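Local atomic coordinates of mevalonate kinase, putative (Leishmania major, PDB entry 2HFS), a protein that probably phosphorylates (R)-mevalonate with ATP to give (R)-5-phosphomevalonate, an early step of isoprenoid and sterol biosynthesis. Residues Ile182-Gly196 and Glu315-Ala329. Sequence-based numbering, arbitrary orientation.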
# COMPACT_ATOMS: atom_id res chain seq x y z
N ILE A 182 -9.66 -2.18 11.92
CA ILE A 182 -10.74 -3.12 11.78
C ILE A 182 -10.31 -4.42 12.43
O ILE A 182 -9.35 -5.06 12.01
CB ILE A 182 -11.08 -3.34 10.27
CG1 ILE A 182 -11.62 -2.07 9.64
CG2 ILE A 182 -12.07 -4.50 10.11
CD1 ILE A 182 -11.71 -2.11 8.11
N ALA A 183 -11.03 -4.80 13.49
CA ALA A 183 -10.81 -6.09 14.15
C ALA A 183 -11.18 -7.27 13.24
O ALA A 183 -12.25 -7.26 12.61
CB ALA A 183 -11.57 -6.15 15.48
N PHE A 184 -10.29 -8.26 13.16
CA PHE A 184 -10.49 -9.44 12.31
C PHE A 184 -9.72 -10.64 12.87
O PHE A 184 -8.57 -10.49 13.28
CB PHE A 184 -10.10 -9.16 10.85
CG PHE A 184 -10.59 -10.19 9.88
CD1 PHE A 184 -9.70 -10.98 9.16
CD2 PHE A 184 -11.96 -10.40 9.69
CE1 PHE A 184 -10.17 -11.95 8.27
CE2 PHE A 184 -12.43 -11.38 8.81
CZ PHE A 184 -11.53 -12.15 8.10
N GLN A 185 -10.35 -11.81 12.87
CA GLN A 185 -9.80 -12.98 13.59
C GLN A 185 -9.26 -14.11 12.70
O GLN A 185 -8.98 -15.21 13.18
CB GLN A 185 -10.84 -13.56 14.56
CG GLN A 185 -11.22 -12.66 15.72
CD GLN A 185 -12.49 -13.10 16.40
OE1 GLN A 185 -13.58 -12.96 15.84
NE2 GLN A 185 -12.36 -13.66 17.60
N GLN A 186 -9.12 -13.82 11.41
CA GLN A 186 -8.67 -14.79 10.41
C GLN A 186 -7.52 -14.25 9.55
O GLN A 186 -7.50 -13.07 9.23
CB GLN A 186 -9.84 -15.14 9.49
CG GLN A 186 -10.61 -16.39 9.87
CD GLN A 186 -11.67 -16.71 8.86
OE1 GLN A 186 -11.52 -17.64 8.06
NE2 GLN A 186 -12.73 -15.92 8.85
N ARG A 187 -6.58 -15.11 9.18
CA ARG A 187 -5.53 -14.75 8.20
C ARG A 187 -6.15 -14.56 6.81
O ARG A 187 -7.03 -15.32 6.41
CB ARG A 187 -4.48 -15.85 8.15
CG ARG A 187 -3.08 -15.42 7.77
CD ARG A 187 -2.09 -16.59 7.71
NE ARG A 187 -1.80 -17.17 9.02
CZ ARG A 187 -1.09 -18.29 9.23
NH1 ARG A 187 -0.60 -18.99 8.21
NH2 ARG A 187 -0.88 -18.71 10.47
N LEU A 188 -5.69 -13.55 6.07
CA LEU A 188 -6.01 -13.36 4.67
C LEU A 188 -4.80 -13.83 3.85
O LEU A 188 -3.73 -13.29 3.97
CB LEU A 188 -6.25 -11.87 4.37
CG LEU A 188 -7.60 -11.16 4.47
CD1 LEU A 188 -8.55 -11.74 5.45
CD2 LEU A 188 -7.52 -9.66 4.58
N TYR A 189 -5.03 -14.84 3.02
CA TYR A 189 -4.05 -15.35 2.10
C TYR A 189 -4.23 -14.65 0.74
O TYR A 189 -5.20 -14.91 0.02
CB TYR A 189 -4.19 -16.87 1.97
CG TYR A 189 -3.86 -17.65 3.24
CD1 TYR A 189 -4.87 -18.14 4.07
CD2 TYR A 189 -2.54 -17.92 3.59
CE1 TYR A 189 -4.57 -18.85 5.23
CE2 TYR A 189 -2.23 -18.64 4.75
CZ TYR A 189 -3.25 -19.10 5.56
OH TYR A 189 -2.95 -19.81 6.71
N LEU A 190 -3.32 -13.72 0.41
CA LEU A 190 -3.42 -12.89 -0.78
C LEU A 190 -2.45 -13.28 -1.89
O LEU A 190 -1.29 -13.63 -1.62
CB LEU A 190 -3.20 -11.40 -0.42
CG LEU A 190 -4.14 -10.76 0.62
CD1 LEU A 190 -3.80 -9.29 0.85
CD2 LEU A 190 -5.58 -10.91 0.18
N VAL A 191 -2.91 -13.19 -3.14
CA VAL A 191 -1.99 -13.21 -4.28
C VAL A 191 -2.10 -11.81 -4.88
O VAL A 191 -3.19 -11.37 -5.23
CB VAL A 191 -2.35 -14.27 -5.36
CG1 VAL A 191 -1.34 -14.22 -6.48
CG2 VAL A 191 -2.37 -15.68 -4.77
N VAL A 192 -0.99 -11.09 -4.93
CA VAL A 192 -1.02 -9.77 -5.54
C VAL A 192 -0.21 -9.84 -6.82
O VAL A 192 0.86 -10.47 -6.85
CB VAL A 192 -0.47 -8.67 -4.60
CG1 VAL A 192 -0.55 -7.28 -5.28
CG2 VAL A 192 -1.22 -8.68 -3.26
N VAL A 193 -0.71 -9.21 -7.88
CA VAL A 193 -0.11 -9.38 -9.22
C VAL A 193 0.22 -8.02 -9.82
O VAL A 193 -0.63 -7.13 -9.87
CB VAL A 193 -1.09 -10.14 -10.16
CG1 VAL A 193 -0.52 -10.29 -11.55
CG2 VAL A 193 -1.46 -11.50 -9.59
N GLY A 194 1.45 -7.85 -10.30
CA GLY A 194 1.83 -6.62 -10.95
C GLY A 194 1.72 -6.71 -12.47
O GLY A 194 2.18 -7.71 -13.06
N THR A 195 1.16 -5.67 -13.10
CA THR A 195 0.96 -5.67 -14.56
C THR A 195 2.21 -5.16 -15.28
O THR A 195 2.37 -5.41 -16.48
CB THR A 195 -0.24 -4.77 -14.97
OG1 THR A 195 -0.02 -3.45 -14.49
CG2 THR A 195 -1.56 -5.20 -14.29
N GLY A 196 3.05 -4.41 -14.56
CA GLY A 196 4.23 -3.76 -15.15
C GLY A 196 3.91 -2.41 -15.79
O GLY A 196 4.77 -1.76 -16.37
N GLU A 315 -0.12 -11.85 -18.74
CA GLU A 315 -0.31 -10.48 -18.27
C GLU A 315 0.07 -10.37 -16.79
O GLU A 315 0.26 -9.27 -16.29
CB GLU A 315 -1.76 -10.01 -18.52
CG GLU A 315 -2.13 -9.78 -19.99
CD GLU A 315 -2.44 -11.08 -20.75
OE1 GLU A 315 -2.62 -12.13 -20.10
OE2 GLU A 315 -2.53 -11.05 -22.00
N ALA A 316 0.19 -11.52 -16.10
CA ALA A 316 0.65 -11.51 -14.72
C ALA A 316 2.19 -11.46 -14.61
O ALA A 316 2.85 -12.47 -14.32
CB ALA A 316 0.05 -12.68 -13.93
N LYS A 317 2.72 -10.26 -14.83
CA LYS A 317 4.17 -10.00 -14.94
C LYS A 317 4.95 -10.35 -13.65
O LYS A 317 6.06 -10.89 -13.70
CB LYS A 317 4.40 -8.53 -15.34
CG LYS A 317 5.62 -8.32 -16.25
CD LYS A 317 5.75 -6.87 -16.74
CE LYS A 317 6.71 -6.75 -17.95
NZ LYS A 317 6.05 -6.97 -19.29
N PHE A 318 4.35 -10.07 -12.51
CA PHE A 318 4.97 -10.27 -11.22
C PHE A 318 3.90 -10.85 -10.33
O PHE A 318 2.78 -10.35 -10.31
CB PHE A 318 5.45 -8.93 -10.65
CG PHE A 318 6.40 -8.19 -11.57
CD1 PHE A 318 5.97 -7.05 -12.25
CD2 PHE A 318 7.70 -8.65 -11.77
CE1 PHE A 318 6.83 -6.37 -13.10
CE2 PHE A 318 8.57 -7.97 -12.62
CZ PHE A 318 8.13 -6.83 -13.29
N ILE A 319 4.23 -11.93 -9.63
CA ILE A 319 3.28 -12.59 -8.75
C ILE A 319 3.88 -12.73 -7.37
O ILE A 319 4.99 -13.23 -7.20
CB ILE A 319 2.83 -13.98 -9.30
CG1 ILE A 319 2.36 -13.87 -10.75
CG2 ILE A 319 1.73 -14.57 -8.39
CD1 ILE A 319 2.34 -15.23 -11.55
N TRP A 320 3.12 -12.28 -6.38
CA TRP A 320 3.59 -12.26 -5.01
C TRP A 320 2.56 -12.94 -4.11
O TRP A 320 1.34 -12.85 -4.35
CB TRP A 320 3.83 -10.81 -4.55
CG TRP A 320 4.77 -10.06 -5.46
CD1 TRP A 320 6.08 -10.38 -5.76
CD2 TRP A 320 4.47 -8.86 -6.19
NE1 TRP A 320 6.60 -9.45 -6.63
CE2 TRP A 320 5.64 -8.51 -6.92
CE3 TRP A 320 3.33 -8.05 -6.33
CZ2 TRP A 320 5.71 -7.38 -7.74
CZ3 TRP A 320 3.39 -6.93 -7.15
CH2 TRP A 320 4.57 -6.60 -7.85
N ARG A 321 3.05 -13.64 -3.10
CA ARG A 321 2.19 -14.19 -2.05
C ARG A 321 2.35 -13.26 -0.87
O ARG A 321 3.42 -13.18 -0.28
CB ARG A 321 2.61 -15.59 -1.64
CG ARG A 321 2.64 -16.58 -2.78
CD ARG A 321 3.24 -17.92 -2.41
NE ARG A 321 3.60 -18.71 -3.59
CZ ARG A 321 2.98 -19.83 -3.94
NH1 ARG A 321 1.98 -20.29 -3.21
NH2 ARG A 321 3.37 -20.49 -5.03
N TYR A 322 1.29 -12.54 -0.55
CA TYR A 322 1.32 -11.64 0.58
C TYR A 322 0.24 -12.07 1.56
O TYR A 322 -0.68 -12.80 1.20
CB TYR A 322 1.11 -10.19 0.11
CG TYR A 322 2.31 -9.56 -0.62
CD1 TYR A 322 2.14 -8.55 -1.56
CD2 TYR A 322 3.62 -9.98 -0.34
CE1 TYR A 322 3.24 -7.95 -2.23
CE2 TYR A 322 4.72 -9.41 -0.99
CZ TYR A 322 4.53 -8.38 -1.92
OH TYR A 322 5.61 -7.79 -2.56
N THR A 323 0.34 -11.64 2.82
CA THR A 323 -0.69 -11.98 3.82
C THR A 323 -1.08 -10.80 4.68
O THR A 323 -0.30 -9.87 4.91
CB THR A 323 -0.26 -13.15 4.75
OG1 THR A 323 0.86 -12.74 5.54
CG2 THR A 323 0.23 -14.38 3.99
N VAL A 324 -2.31 -10.84 5.17
CA VAL A 324 -2.76 -9.94 6.19
C VAL A 324 -2.95 -10.70 7.49
O VAL A 324 -3.60 -11.75 7.54
CB VAL A 324 -4.05 -9.21 5.81
CG1 VAL A 324 -4.42 -8.21 6.90
CG2 VAL A 324 -3.90 -8.53 4.46
N GLN A 325 -2.36 -10.15 8.54
CA GLN A 325 -2.37 -10.79 9.84
C GLN A 325 -3.65 -10.45 10.59
O GLN A 325 -4.14 -9.32 10.50
CB GLN A 325 -1.16 -10.29 10.62
CG GLN A 325 -0.74 -11.21 11.72
CD GLN A 325 0.34 -10.59 12.58
OE1 GLN A 325 0.55 -11.02 13.72
NE2 GLN A 325 1.01 -9.56 12.04
N PRO A 326 -4.21 -11.43 11.32
CA PRO A 326 -5.36 -11.18 12.18
C PRO A 326 -5.00 -10.23 13.31
O PRO A 326 -3.89 -10.31 13.85
CB PRO A 326 -5.68 -12.55 12.76
CG PRO A 326 -5.00 -13.53 11.86
CD PRO A 326 -3.78 -12.84 11.38
N SER A 327 -5.93 -9.36 13.67
CA SER A 327 -5.73 -8.38 14.73
C SER A 327 -5.78 -9.02 16.12
O SER A 327 -5.13 -8.54 17.05
CB SER A 327 -6.81 -7.31 14.63
OG SER A 327 -8.10 -7.88 14.81
N ALA A 328 -6.56 -10.09 16.26
CA ALA A 328 -6.83 -10.72 17.54
C ALA A 328 -6.90 -12.24 17.43
O ALA A 328 -6.92 -12.79 16.32
CB ALA A 328 -8.12 -10.18 18.13
N ALA A 329 -6.95 -12.91 18.58
CA ALA A 329 -7.17 -14.35 18.63
C ALA A 329 -8.65 -14.66 18.38
O ALA A 329 -9.52 -13.80 18.58
CB ALA A 329 -6.74 -14.91 19.98
O HOH W 1 0.74 -7.19 -17.88
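Val-192 meets two aromatic side chains of the neighbouring strand at the centre of this antiparallel pair. Its CG2, beside the backbone N, approaches Tyr-322 CD1 at 3.8 Å, the two side chains crossing at about a right angle; CG1, anti to that N (chi1 -179°), lies 4.1 Å from Trp-320 CE3. A beta-branched valine suits the place, offering one methyl to each ring. The far rim of the indole comes close to Gly-194, with Trp-320 CZ3 3.8 Å from Gly-194 N; glycine, having no side chain, lets the rings of Trp-320 and Phe-318 come this near the backbone. On this same face Val-324 lies alongside Leu-188, Val-324 CB 3.7 Å from Leu-188 CD2, and Val-324 CG2 also touches Leu-190 CD1. Strand 36-52 packs against Tyr-322 and Val-324.

The other face carries Val-191 beside Ile-319, Val-191 CG1 against Ile-319 CG2, and Val-193, whose CG1 presses tightly on Ala-316 CB at 3.4 Å, the lone methyl of the alanine letting the two chains come this close. Helix 299-312 covers much of it, and Arg-321, on this face, makes a salt bridge with Asp-303 of that helix.

Paired backbone bonds at Leu-188/Val-324, Leu-190/Tyr-322, Val-192/Trp-320 and Gly-194/Phe-318 join the strands. At one end Lys-317 and Phe-318 both face Gly-194 in a classic beta bulge, and a water donates to Thr-195 O and Glu-315 O. At the other, Ser-327 OG accepts a nearly straight bond from Phe-184 N (2.8 Å, 171°), while Ser-327 N returns one to Phe-184 O. Farther out, Gln-185 NE2 gives Ala-329 O a bond of 3.0 Å, in the plane of both groups. Strand 188-194 also pairs with 291-296, and 318-324 forms an outer edge, completing the four-stranded antiparallel sheet, backed by helices, of the GHMP kinase C-terminal domain.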